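Local coordinates for protein DNA polymerase (Bacillus phage phi29, PDB 2PY5) that replicates the phage genome by protein-primed, highly processive strand-displacement DNA synthesis and proofreads it with a 3'-5' exonuclease activity, at residues 124-129 against 174-179; 183-188 against 379-384; 61-66 against 101-106. The protein carries 2 engineered substitutions. All coordinates share one frame; numbering follows the deposited sequence.

Interaction 1 of 3, residues 124-129 against 174-179. With nucleotides of chain A.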
loop_
_atom_site.group_PDB
_atom_site.type_symbol
_atom_site.label_atom_id
_atom_site.label_comp_id
_atom_site.label_asym_id
_atom_site.label_seq_id
_atom_site.Cartn_x
_atom_site.Cartn_y
_atom_site.Cartn_z
ATOM N N LYS F 124 3.513 8.835 3.701
ATOM C CA LYS F 124 3.693 7.701 4.622
ATOM C C LYS F 124 2.683 7.773 5.776
ATOM O O LYS F 124 2.337 6.752 6.375
ATOM C CB LYS F 124 5.132 7.677 5.155
ATOM C CG LYS F 124 6.208 7.493 4.065
ATOM C CD LYS F 124 6.237 6.094 3.510
ATOM C CE LYS F 124 7.318 5.946 2.448
ATOM N NZ LYS F 124 7.041 6.748 1.232
ATOM N N LYS F 125 2.259 8.996 6.090
ATOM C CA LYS F 125 1.245 9.263 7.111
ATOM C C LYS F 125 -0.187 9.095 6.583
ATOM O O LYS F 125 -1.050 8.559 7.275
ATOM C CB LYS F 125 1.435 10.691 7.609
ATOM C CG LYS F 125 2.730 10.915 8.364
ATOM C CD LYS F 125 2.524 11.035 9.844
ATOM C CE LYS F 125 1.783 9.845 10.425
ATOM N NZ LYS F 125 1.690 9.836 11.910
ATOM N N LEU F 126 -0.404 9.568 5.359
ATOM C CA LEU F 126 -1.693 9.668 4.709
ATOM C C LEU F 126 -1.530 9.060 3.309
ATOM O O LEU F 126 -1.261 9.766 2.343
ATOM C CB LEU F 126 -2.117 11.147 4.649
ATOM C CG LEU F 126 -2.279 11.838 6.016
ATOM C CD1 LEU F 126 -2.271 13.377 5.828
ATOM C CD2 LEU F 126 -3.544 11.358 6.728
ATOM N N PRO F 127 -1.643 7.718 3.212
ATOM C CA PRO F 127 -1.290 7.012 1.967
ATOM C C PRO F 127 -2.345 7.094 0.843
ATOM O O PRO F 127 -2.879 6.076 0.391
ATOM C CB PRO F 127 -1.062 5.581 2.457
ATOM C CG PRO F 127 -2.046 5.446 3.591
ATOM C CD PRO F 127 -1.973 6.772 4.297
ATOM N N PHE F 128 -2.630 8.319 0.401
ATOM C CA PHE F 128 -3.614 8.591 -0.651
ATOM C C PHE F 128 -3.161 9.831 -1.372
ATOM O O PHE F 128 -2.436 10.624 -0.791
ATOM C CB PHE F 128 -5.008 8.849 -0.065
ATOM C CG PHE F 128 -5.372 7.944 1.068
ATOM C CD1 PHE F 128 -5.136 8.332 2.380
ATOM C CD2 PHE F 128 -5.944 6.722 0.816
ATOM C CE1 PHE F 128 -5.478 7.481 3.440
ATOM C CE2 PHE F 128 -6.295 5.864 1.861
ATOM C CZ PHE F 128 -6.051 6.256 3.171
ATOM N N PRO F 129 -3.603 10.021 -2.627
ATOM C CA PRO F 129 -3.317 11.314 -3.264
ATOM C C PRO F 129 -3.959 12.478 -2.497
ATOM O O PRO F 129 -4.963 12.286 -1.809
ATOM C CB PRO F 129 -3.959 11.188 -4.641
ATOM C CG PRO F 129 -4.200 9.747 -4.859
ATOM C CD PRO F 129 -4.352 9.116 -3.504
ATOM N N ALA F 174 -1.745 20.213 5.433
ATOM C CA ALA F 174 -1.691 20.798 6.784
ATOM C C ALA F 174 -2.910 20.433 7.619
ATOM O O ALA F 174 -2.782 20.072 8.787
ATOM C CB ALA F 174 -1.550 22.323 6.718
ATOM N N GLU F 175 -4.102 20.559 7.038
ATOM C CA GLU F 175 -5.340 20.270 7.764
ATOM C C GLU F 175 -5.426 18.790 8.147
ATOM O O GLU F 175 -5.821 18.449 9.263
ATOM C CB GLU F 175 -6.559 20.685 6.941
ATOM C CG GLU F 175 -6.699 22.225 6.801
ATOM C CD GLU F 175 -7.835 22.665 5.884
ATOM O OE1 GLU F 175 -8.345 21.834 5.102
ATOM O OE2 GLU F 175 -8.227 23.851 5.955
ATOM N N ALA F 176 -5.080 17.922 7.204
ATOM C CA ALA F 176 -5.171 16.479 7.431
ATOM C C ALA F 176 -4.145 16.028 8.469
ATOM O O ALA F 176 -4.479 15.259 9.367
ATOM C CB ALA F 176 -5.000 15.697 6.123
ATOM N N LEU F 177 -2.909 16.515 8.351
ATOM C CA LEU F 177 -1.881 16.146 9.326
ATOM C C LEU F 177 -2.209 16.653 10.723
ATOM O O LEU F 177 -1.995 15.941 11.700
ATOM C CB LEU F 177 -0.512 16.652 8.920
ATOM C CG LEU F 177 0.125 15.939 7.744
ATOM C CD1 LEU F 177 1.398 16.652 7.363
ATOM C CD2 LEU F 177 0.419 14.474 8.105
ATOM N N LEU F 178 -2.743 17.864 10.826
ATOM C CA LEU F 178 -3.095 18.385 12.147
ATOM C C LEU F 178 -4.166 17.511 12.829
ATOM O O LEU F 178 -4.058 17.183 14.024
ATOM C CB LEU F 178 -3.541 19.848 12.063
ATOM C CG LEU F 178 -3.801 20.494 13.428
ATOM C CD1 LEU F 178 -2.563 20.434 14.288
ATOM C CD2 LEU F 178 -4.270 21.910 13.254
ATOM N N ILE F 179 -5.204 17.122 12.084
ATOM C CA ILE F 179 -6.216 16.225 12.614
ATOM C C ILE F 179 -5.586 14.904 13.082
ATOM O O ILE F 179 -5.890 14.433 14.164
ATOM C CB ILE F 179 -7.342 15.955 11.580
ATOM C CG1 ILE F 179 -8.135 17.241 11.298
ATOM C CG2 ILE F 179 -8.269 14.886 12.065
ATOM C CD1 ILE F 179 -8.867 17.216 9.957
ATOM P P DT A 5 -1.690 6.493 -5.359
ATOM O OP1 DT A 5 -2.060 6.002 -4.011
ATOM O OP2 DT A 5 -2.657 6.433 -6.469
ATOM O "O5'" DT A 5 -1.195 8.021 -5.205
ATOM C "C5'" DT A 5 -0.441 8.419 -4.093
ATOM C "C4'" DT A 5 0.699 9.286 -4.542
ATOM O "O4'" DT A 5 1.620 8.459 -5.260
ATOM C "C3'" DT A 5 0.339 10.396 -5.512
ATOM O "O3'" DT A 5 0.038 11.546 -4.773
ATOM C "C2'" DT A 5 1.599 10.579 -6.344
ATOM C "C1'" DT A 5 2.296 9.238 -6.216
ATOM N N1 DT A 5 2.284 8.419 -7.431
ATOM C C2 DT A 5 3.490 7.996 -7.911
ATOM O O2 DT A 5 4.564 8.303 -7.400
ATOM N N3 DT A 5 3.390 7.240 -9.039
ATOM C C4 DT A 5 2.230 6.849 -9.686
ATOM O O4 DT A 5 2.275 6.162 -10.698
ATOM C C5 DT A 5 0.995 7.314 -9.119
ATOM C C7 DT A 5 -0.316 6.960 -9.745
ATOM C C6 DT A 5 1.072 8.076 -8.019
ATOM P P DT A 6 -0.437 12.914 -5.451
ATOM O OP1 DT A 6 -0.896 13.786 -4.377
ATOM O OP2 DT A 6 -1.262 12.665 -6.638
ATOM O "O5'" DT A 6 0.918 13.522 -6.068
ATOM C "C5'" DT A 6 1.873 14.150 -5.228
ATOM C "C4'" DT A 6 3.082 14.461 -6.078
ATOM O "O4'" DT A 6 3.672 13.254 -6.590
ATOM C "C3'" DT A 6 2.749 15.283 -7.317
ATOM O "O3'" DT A 6 2.666 16.674 -7.012
ATOM C "C2'" DT A 6 3.898 14.928 -8.251
ATOM C "C1'" DT A 6 4.307 13.522 -7.827
ATOM N N1 DT A 6 3.879 12.446 -8.768
ATOM C C2 DT A 6 4.792 11.474 -9.094
ATOM O O2 DT A 6 5.927 11.441 -8.662
ATOM N N3 DT A 6 4.314 10.530 -9.969
ATOM C C4 DT A 6 3.043 10.458 -10.514
ATOM O O4 DT A 6 2.725 9.554 -11.282
ATOM C C5 DT A 6 2.129 11.493 -10.102
ATOM C C7 DT A 6 0.732 11.522 -10.623
ATOM C C6 DT A 6 2.586 12.435 -9.254
#
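Lys125 and Leu177 mark the nearest backbone approach, their CA atoms 7.9 Å apart, where the chain leaving a short helical turn at 124-125 comes nearest the regular helix 174-179. No hydrogen bond joins the two segments; the contact is made by apolar side-chain atoms. Leu126 does most of the work: its CD1 methyl wedges between Ala176 CB, at 3.6 Å, and Leu177 CD2, at 3.7 Å. Alanine suits the first position because its short side chain lets the leucine come close to the helix surface. Leu177 leans in from the side, and its CD2 also lies 3.9 Å from Lys125 CB. Lys125 offers only the base of its chain here. Bends at chi2 (-105°) and chi3 (55°) lead its NZ away to Asp193, a salt bridge, and to the carbonyl oxygens of Leu185 and Arg187, so a buried ammonium group is well satisfied. Further on, Pro129 sits at the N-cap of helix 130-136 and rests its CG 3.5 Å from O5' of DT5 of chain A, on the backbone of the single-stranded DNA. Ile133 of that helix touches both Leu126 and Ala176, while Gln180, one turn past Ala176 on helix 160-182, binds the carbonyl of Lys125.

Interaction 2 of 3, residues 183-188 against 379-384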
loop_
_atom_site.group_PDB
_atom_site.type_symbol
_atom_site.label_atom_id
_atom_site.label_comp_id
_atom_site.label_asym_id
_atom_site.label_seq_id
_atom_site.Cartn_x
_atom_site.Cartn_y
_atom_site.Cartn_z
ATOM N N GLN F 183 -5.168 13.396 17.109
ATOM C CA GLN F 183 -5.649 12.092 17.526
ATOM C C GLN F 183 -4.564 11.303 18.265
ATOM O O GLN F 183 -4.859 10.251 18.817
ATOM C CB GLN F 183 -6.091 11.249 16.320
ATOM C CG GLN F 183 -7.157 11.838 15.436
ATOM C CD GLN F 183 -8.194 12.588 16.187
ATOM O OE1 GLN F 183 -8.975 11.994 16.934
ATOM N NE2 GLN F 183 -8.228 13.927 15.999
ATOM N N GLY F 184 -3.332 11.799 18.242
ATOM C CA GLY F 184 -2.219 11.116 18.904
ATOM C C GLY F 184 -1.403 10.287 17.934
ATOM O O GLY F 184 -0.485 9.578 18.338
ATOM N N LEU F 185 -1.742 10.393 16.658
ATOM C CA LEU F 185 -1.125 9.574 15.620
ATOM C C LEU F 185 0.034 10.349 15.014
ATOM O O LEU F 185 -0.067 10.914 13.923
ATOM C CB LEU F 185 -2.176 9.188 14.563
ATOM C CG LEU F 185 -3.162 8.033 14.830
ATOM C CD1 LEU F 185 -3.271 7.581 16.280
ATOM C CD2 LEU F 185 -4.534 8.340 14.247
ATOM N N ASP F 186 1.142 10.411 15.745
ATOM C CA ASP F 186 2.211 11.337 15.351
ATOM C C ASP F 186 3.557 10.676 15.072
ATOM O O ASP F 186 4.587 11.360 15.052
ATOM C CB ASP F 186 2.372 12.418 16.411
ATOM C CG ASP F 186 2.741 11.871 17.741
ATOM O OD1 ASP F 186 2.638 12.628 18.745
ATOM O OD2 ASP F 186 3.111 10.676 17.832
ATOM N N ARG F 187 3.555 9.368 14.851
ATOM C CA ARG F 187 4.778 8.677 14.412
ATOM C C ARG F 187 5.019 8.869 12.922
ATOM O O ARG F 187 4.243 9.517 12.224
ATOM C CB ARG F 187 4.701 7.212 14.819
ATOM C CG ARG F 187 4.732 7.089 16.340
ATOM C CD ARG F 187 4.438 5.732 16.793
ATOM N NE ARG F 187 5.573 4.867 16.503
ATOM C CZ ARG F 187 6.614 4.670 17.310
ATOM N NH1 ARG F 187 6.679 5.239 18.513
ATOM N NH2 ARG F 187 7.591 3.863 16.911
ATOM N N MET F 188 6.131 8.343 12.421
ATOM C CA MET F 188 6.538 8.635 11.070
ATOM C C MET F 188 5.580 8.126 10.003
ATOM O O MET F 188 5.468 8.742 8.941
ATOM C CB MET F 188 7.944 8.083 10.805
ATOM C CG MET F 188 8.559 8.589 9.538
ATOM S SD MET F 188 10.216 7.932 9.252
ATOM C CE MET F 188 10.927 8.304 10.857
ATOM N N LYS F 379 -13.043 9.207 10.967
ATOM C CA LYS F 379 -13.432 7.894 10.456
ATOM C C LYS F 379 -12.311 7.317 9.597
ATOM O O LYS F 379 -11.976 6.151 9.727
ATOM C CB LYS F 379 -14.709 7.963 9.631
ATOM C CG LYS F 379 -15.179 6.597 9.142
ATOM C CD LYS F 379 -16.480 6.691 8.403
ATOM C CE LYS F 379 -17.055 5.328 8.120
ATOM N NZ LYS F 379 -18.470 5.426 7.677
ATOM N N GLN F 380 -11.726 8.142 8.727
ATOM C CA GLN F 380 -10.641 7.666 7.860
ATOM C C GLN F 380 -9.445 7.226 8.676
ATOM O O GLN F 380 -8.730 6.296 8.300
ATOM C CB GLN F 380 -10.167 8.761 6.881
ATOM C CG GLN F 380 -11.239 9.358 6.011
ATOM C CD GLN F 380 -12.234 8.343 5.513
ATOM O OE1 GLN F 380 -11.865 7.356 4.877
ATOM N NE2 GLN F 380 -13.511 8.577 5.802
ATOM N N LEU F 381 -9.178 7.940 9.765
ATOM C CA LEU F 381 -8.042 7.618 10.595
ATOM C C LEU F 381 -8.265 6.309 11.336
ATOM O O LEU F 381 -7.326 5.548 11.523
ATOM C CB LEU F 381 -7.737 8.745 11.565
ATOM C CG LEU F 381 -7.225 10.017 10.904
ATOM C CD1 LEU F 381 -7.146 11.098 11.973
ATOM C CD2 LEU F 381 -5.875 9.814 10.213
ATOM N N ALA F 382 -9.508 6.044 11.734
ATOM C CA ALA F 382 -9.840 4.761 12.373
ATOM C C ALA F 382 -9.630 3.603 11.402
ATOM O O ALA F 382 -9.092 2.560 11.765
ATOM C CB ALA F 382 -11.271 4.784 12.897
ATOM N N LYS F 383 -10.046 3.790 10.154
ATOM C CA LYS F 383 -9.807 2.804 9.108
ATOM C C LYS F 383 -8.313 2.590 8.914
ATOM O O LYS F 383 -7.831 1.468 8.783
ATOM C CB LYS F 383 -10.456 3.267 7.810
ATOM C CG LYS F 383 -11.978 3.308 7.898
ATOM C CD LYS F 383 -12.596 4.137 6.799
ATOM C CE LYS F 383 -12.373 3.551 5.440
ATOM N NZ LYS F 383 -12.975 4.451 4.396
ATOM N N LEU F 384 -7.569 3.691 8.903
ATOM C CA LEU F 384 -6.137 3.614 8.746
ATOM C C LEU F 384 -5.487 2.824 9.885
ATOM O O LEU F 384 -4.615 1.989 9.653
ATOM C CB LEU F 384 -5.552 5.031 8.642
ATOM C CG LEU F 384 -4.163 5.199 8.067
ATOM C CD1 LEU F 384 -4.018 4.627 6.651
ATOM C CD2 LEU F 384 -3.846 6.691 8.073
#
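Gln183, a polar residue, makes the closest approach here with a purely aliphatic atom: its CG lies 3.5 Å from Leu381 CD1, and no hydrogen bond joins the two segments. The glutamine chain runs at about a right angle to that of Leu381, and its bend at chi2 (-37°) turns the amide aside, where NE2 binds the carbonyl of Ile179 one turn back. Glutamine therefore fits a partly exposed edge, giving methylene to the leucine and amide to the helix end. Leu185, more deeply buried, completes the contact with its CD2 4.2 Å from Leu381 CB; the two leucine side chains lie antiparallel, each passing alongside the other. Between 183-188 and 379-384, Leu381 takes both contacts from the helix side, and it also touches Phe137 and Gln180.

The loop takes this shape from its backbone. Gly184 ends helix 160-182 with a Schellman motif, and its positive phi (98°) suits glycine, because a CB would jam against the preceding carbonyl. Leu185 then centres an inverse gamma turn. Gln183, just before the Schellman glycine, and Leu185, just after it, both point toward the helix.

Away from the loop, the helix 379-384 ties itself together: Lys383 NZ donates to Gln380 OE1 at 3.1 Å, with the donor tilted 18° from the carbonyl plane, and Gln380 NE2 binds the carbonyl of Gly376. Lys379 and Lys383 belong to the incoming-nucleotide site, and Leu384 is probably involved in positioning the templating nucleotide. The contact therefore sets the end of an exonuclease-region helix against a fingers helix, 376-387, of a B-family polymerase, which opens the Kx3NSxYG motif with Lys383, Asn387, Ser388, Tyr390 and Gly391.

Interaction 3 of 3, residues 61-66 against 101-106. Engineered in segment 61-66: Ala66 (natural residue Asp). With nucleotides of chain A; nucleotides of chain C.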
loop_
_atom_site.group_PDB
_atom_site.type_symbol
_atom_site.label_atom_id
_atom_site.label_comp_id
_atom_site.label_asym_id
_atom_site.label_seq_id
_atom_site.Cartn_x
_atom_site.Cartn_y
_atom_site.Cartn_z
ATOM N N HIS F 61 4.262 15.919 0.266
ATOM C CA HIS F 61 3.455 14.761 -0.153
ATOM C C HIS F 61 4.138 14.059 -1.321
ATOM O O HIS F 61 4.287 14.623 -2.409
ATOM C CB HIS F 61 2.033 15.149 -0.518
ATOM C CG HIS F 61 1.043 14.061 -0.245
ATOM N ND1 HIS F 61 0.830 13.561 1.016
ATOM C CD2 HIS F 61 0.247 13.345 -1.075
ATOM C CE1 HIS F 61 -0.081 12.607 0.962
ATOM N NE2 HIS F 61 -0.445 12.448 -0.298
ATOM N N ASN F 62 4.504 12.799 -1.092
ATOM C CA ASN F 62 5.334 12.024 -2.007
ATOM C C ASN F 62 6.749 12.610 -2.122
ATOM O O ASN F 62 7.198 13.075 -3.166
ATOM C CB ASN F 62 4.670 11.839 -3.368
ATOM C CG ASN F 62 5.359 10.794 -4.215
ATOM O OD1 ASN F 62 5.837 9.776 -3.708
ATOM N ND2 ASN F 62 5.383 11.020 -5.539
ATOM N N LEU F 63 7.454 12.553 -0.998
ATOM C CA LEU F 63 8.811 13.021 -0.864
ATOM C C LEU F 63 9.771 12.492 -1.931
ATOM O O LEU F 63 10.744 13.162 -2.251
ATOM C CB LEU F 63 9.311 12.685 0.557
ATOM C CG LEU F 63 10.713 13.172 0.911
ATOM C CD1 LEU F 63 10.792 14.673 0.920
ATOM C CD2 LEU F 63 11.190 12.560 2.231
ATOM N N LYS F 64 9.494 11.304 -2.461
ATOM C CA LYS F 64 10.286 10.701 -3.545
ATOM C C LYS F 64 10.396 11.651 -4.740
ATOM O O LYS F 64 11.352 11.565 -5.515
ATOM C CB LYS F 64 9.606 9.407 -3.976
ATOM C CG LYS F 64 10.353 8.573 -4.940
ATOM C CD LYS F 64 9.721 7.208 -5.010
ATOM C CE LYS F 64 10.398 6.303 -6.019
ATOM N NZ LYS F 64 11.844 6.080 -5.723
ATOM N N PHE F 65 9.405 12.526 -4.895
ATOM C CA PHE F 65 9.413 13.522 -5.976
ATOM C C PHE F 65 10.121 14.806 -5.526
ATOM O O PHE F 65 11.201 15.107 -5.990
ATOM C CB PHE F 65 7.988 13.800 -6.464
ATOM C CG PHE F 65 7.935 14.748 -7.621
ATOM C CD1 PHE F 65 8.226 14.310 -8.906
ATOM C CD2 PHE F 65 7.643 16.077 -7.410
ATOM C CE1 PHE F 65 8.217 15.207 -9.978
ATOM C CE2 PHE F 65 7.630 16.981 -8.495
ATOM C CZ PHE F 65 7.914 16.531 -9.744
ATOM N N ALA F 66 9.526 15.561 -4.601
ATOM C CA ALA F 66 10.129 16.826 -4.154
ATOM C C ALA F 66 11.551 16.632 -3.635
ATOM O O ALA F 66 12.420 17.465 -3.861
ATOM C CB ALA F 66 9.260 17.486 -3.063
ATOM N N TYR F 101 11.632 8.183 3.159
ATOM C CA TYR F 101 11.034 8.455 4.496
ATOM C C TYR F 101 11.530 9.753 5.120
ATOM O O TYR F 101 10.793 10.380 5.874
ATOM C CB TYR F 101 11.316 7.331 5.494
ATOM C CG TYR F 101 10.702 6.016 5.116
ATOM C CD1 TYR F 101 11.368 5.153 4.272
ATOM C CD2 TYR F 101 9.458 5.653 5.573
ATOM C CE1 TYR F 101 10.824 3.963 3.914
ATOM C CE2 TYR F 101 8.875 4.450 5.223
ATOM C CZ TYR F 101 9.560 3.599 4.375
ATOM O OH TYR F 101 9.018 2.380 4.024
ATOM N N MET F 102 12.766 10.153 4.847
ATOM C CA MET F 102 13.384 11.257 5.591
ATOM C C MET F 102 14.582 11.819 4.857
ATOM O O MET F 102 15.383 11.076 4.292
ATOM C CB MET F 102 13.821 10.786 6.998
ATOM C CG MET F 102 14.367 11.916 7.895
ATOM S SD MET F 102 15.175 11.304 9.367
ATOM C CE MET F 102 16.694 10.709 8.644
ATOM N N ILE F 103 14.701 13.145 4.919
ATOM C CA ILE F 103 15.944 13.873 4.649
ATOM C C ILE F 103 16.184 14.757 5.875
ATOM O O ILE F 103 15.332 15.563 6.207
ATOM C CB ILE F 103 15.843 14.781 3.421
ATOM C CG1 ILE F 103 15.401 14.008 2.181
ATOM C CG2 ILE F 103 17.207 15.477 3.156
ATOM C CD1 ILE F 103 14.992 14.914 1.000
ATOM N N ASP F 104 17.318 14.582 6.542
ATOM C CA ASP F 104 17.642 15.325 7.778
ATOM C C ASP F 104 18.869 16.172 7.484
ATOM O O ASP F 104 19.960 15.642 7.276
ATOM C CB ASP F 104 17.905 14.344 8.896
ATOM C CG ASP F 104 18.000 14.992 10.270
ATOM O OD1 ASP F 104 18.203 14.247 11.255
ATOM O OD2 ASP F 104 17.877 16.227 10.351
ATOM N N ILE F 105 18.688 17.496 7.460
ATOM C CA ILE F 105 19.740 18.406 7.064
ATOM C C ILE F 105 20.352 19.010 8.313
ATOM O O ILE F 105 19.659 19.696 9.083
ATOM C CB ILE F 105 19.175 19.527 6.161
ATOM C CG1 ILE F 105 18.492 18.943 4.914
ATOM C CG2 ILE F 105 20.286 20.536 5.770
ATOM C CD1 ILE F 105 17.581 19.916 4.218
ATOM N N CYS F 106 21.634 18.743 8.522
ATOM C CA CYS F 106 22.342 19.136 9.749
ATOM C C CYS F 106 23.180 20.373 9.504
ATOM O O CYS F 106 24.080 20.346 8.675
ATOM C CB CYS F 106 23.296 18.032 10.171
ATOM S SG CYS F 106 24.224 18.410 11.648
ATOM P P DT A 6 -0.437 12.914 -5.451
ATOM O OP1 DT A 6 -0.896 13.786 -4.377
ATOM O OP2 DT A 6 -1.262 12.665 -6.638
ATOM O "O5'" DT A 6 0.918 13.522 -6.068
ATOM C "C5'" DT A 6 1.873 14.150 -5.228
ATOM C "C4'" DT A 6 3.082 14.461 -6.078
ATOM O "O4'" DT A 6 3.672 13.254 -6.590
ATOM C "C3'" DT A 6 2.749 15.283 -7.317
ATOM O "O3'" DT A 6 2.666 16.674 -7.012
ATOM C "C2'" DT A 6 3.898 14.928 -8.251
ATOM C "C1'" DT A 6 4.307 13.522 -7.827
ATOM N N1 DT A 6 3.879 12.446 -8.768
ATOM C C2 DT A 6 4.792 11.474 -9.094
ATOM O O2 DT A 6 5.927 11.441 -8.662
ATOM N N3 DT A 6 4.314 10.530 -9.969
ATOM C C4 DT A 6 3.043 10.458 -10.514
ATOM O O4 DT A 6 2.725 9.554 -11.282
ATOM C C5 DT A 6 2.129 11.493 -10.102
ATOM C C7 DT A 6 0.732 11.522 -10.623
ATOM C C6 DT A 6 2.586 12.435 -9.254
ATOM P P DT A 7 1.778 17.632 -7.947
ATOM O OP1 DT A 7 1.480 18.836 -7.156
ATOM O OP2 DT A 7 0.688 16.912 -8.636
ATOM O "O5'" DT A 7 2.847 17.959 -9.089
ATOM C "C5'" DT A 7 4.101 18.548 -8.780
ATOM C "C4'" DT A 7 4.856 18.751 -10.081
ATOM O "O4'" DT A 7 5.022 17.479 -10.739
ATOM C "C3'" DT A 7 4.167 19.630 -11.127
ATOM O "O3'" DT A 7 4.420 21.028 -10.930
ATOM C "C2'" DT A 7 4.844 19.139 -12.399
ATOM C "C1'" DT A 7 5.025 17.654 -12.144
ATOM N N1 DT A 7 3.955 16.785 -12.756
ATOM C C2 DT A 7 4.121 16.410 -14.065
ATOM O O2 DT A 7 5.073 16.750 -14.743
ATOM N N3 DT A 7 3.129 15.614 -14.567
ATOM C C4 DT A 7 2.010 15.160 -13.899
ATOM O O4 DT A 7 1.173 14.442 -14.458
ATOM C C5 DT A 7 1.892 15.587 -12.528
ATOM C C7 DT A 7 0.716 15.149 -11.708
ATOM C C6 DT A 7 2.856 16.371 -12.014
ATOM P P DG C 2 15.166 1.576 15.365
ATOM O OP1 DG C 2 14.371 0.959 16.452
ATOM O OP2 DG C 2 15.913 0.709 14.423
ATOM O "O5'" DG C 2 14.230 2.589 14.531
ATOM C "C5'" DG C 2 13.473 3.530 15.288
ATOM C "C4'" DG C 2 12.693 4.544 14.471
ATOM O "O4'" DG C 2 13.547 5.646 14.116
ATOM C "C3'" DG C 2 12.087 4.099 13.153
ATOM O "O3'" DG C 2 10.816 4.689 13.104
ATOM C "C2'" DG C 2 12.976 4.682 12.063
ATOM C "C1'" DG C 2 13.371 5.973 12.749
ATOM N N9 DG C 2 14.654 6.544 12.395
ATOM C C8 DG C 2 15.803 5.890 12.035
ATOM N N7 DG C 2 16.802 6.696 11.818
ATOM C C5 DG C 2 16.267 7.958 12.069
ATOM C C6 DG C 2 16.867 9.230 11.992
ATOM O O6 DG C 2 18.038 9.484 11.687
ATOM N N1 DG C 2 15.978 10.252 12.332
ATOM C C2 DG C 2 14.660 10.070 12.690
ATOM N N2 DG C 2 13.944 11.173 12.978
ATOM N N3 DG C 2 14.084 8.871 12.760
ATOM C C4 DG C 2 14.949 7.879 12.437
#
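Leu63 packs helix 63-76 against strand 100-110 of the mixed sheet in the exonuclease domain, and the residues around it form the Exo II motif of B-family enzymes, with Asn62, Phe65 and position 66, an engineered alanine here where the natural residue is aspartate. The close part is small and apolar. With CG swung opposite its backbone N (chi1 -177°), Leu63 reaches the strand and lays CD2 against its backbone, 3.9 Å from Met102 N. Leucine's two methyls suit the place, since one meets the strand backbone and the other, CD1, meets Ile103 CD1 more loosely at 4.2 Å. Ile103 goes on to touch Ile70 and Ile71 of the same helix. Tyr101 and Met102 form a classic beta bulge facing Ile93, and both send their side chains away from Leu63.

Outside this core the residues meet DNA, and solvent reaches partly exposed ones such as Lys64 and His61. Lys64 reaches the carbonyl of Gly98 instead of the strand. Behind the bulge, Met102 SD approaches N1 of DG2 of chain C at 3.2 Å. Beyond the helix start, His61 CD2 lies, in the ring plane, near OP1 of DT6 of chain A, a C-H edge contact, since ND1 and NE2 bond to Ser122 OG and Phe128 O. Asn62 ND2 donates to O4' of DT6 of chain A, 3.0 Å away and fairly straight at 163°, consistent with its role in holding the frayed primer terminus. C2' of DT6 of chain A lies over one face of the Phe65 ring, toward its rim, and Phe65 CZ ends 3.2 Å from O4' of DT7 of chain A.

From the N terminus the three contacts follow in series, with none nested or crossed. Interaction 3 closes first, over 34 intervening residues, and joins the helix after strand 57-60 to the sheet. Interaction 1 then closes a 44-residue, partly helical excursion and brings helix 160-182 back to the chain leaving the sheet. Interaction 2 has the widest span, 190 residues, and ties the exonuclease region to the polymerisation region. Phe128 O accepts a probable hydrogen bond from His61 NE2 at 2.7 Å, linking interactions 1 and 3. The ammonium of Lys125, bonded into loop 183-188, joins interactions 1 and 2, with Leu384 CD2 packing nearby on Lys125 O. Met188 SD, resting on Tyr101 CB, connects interactions 2 and 3.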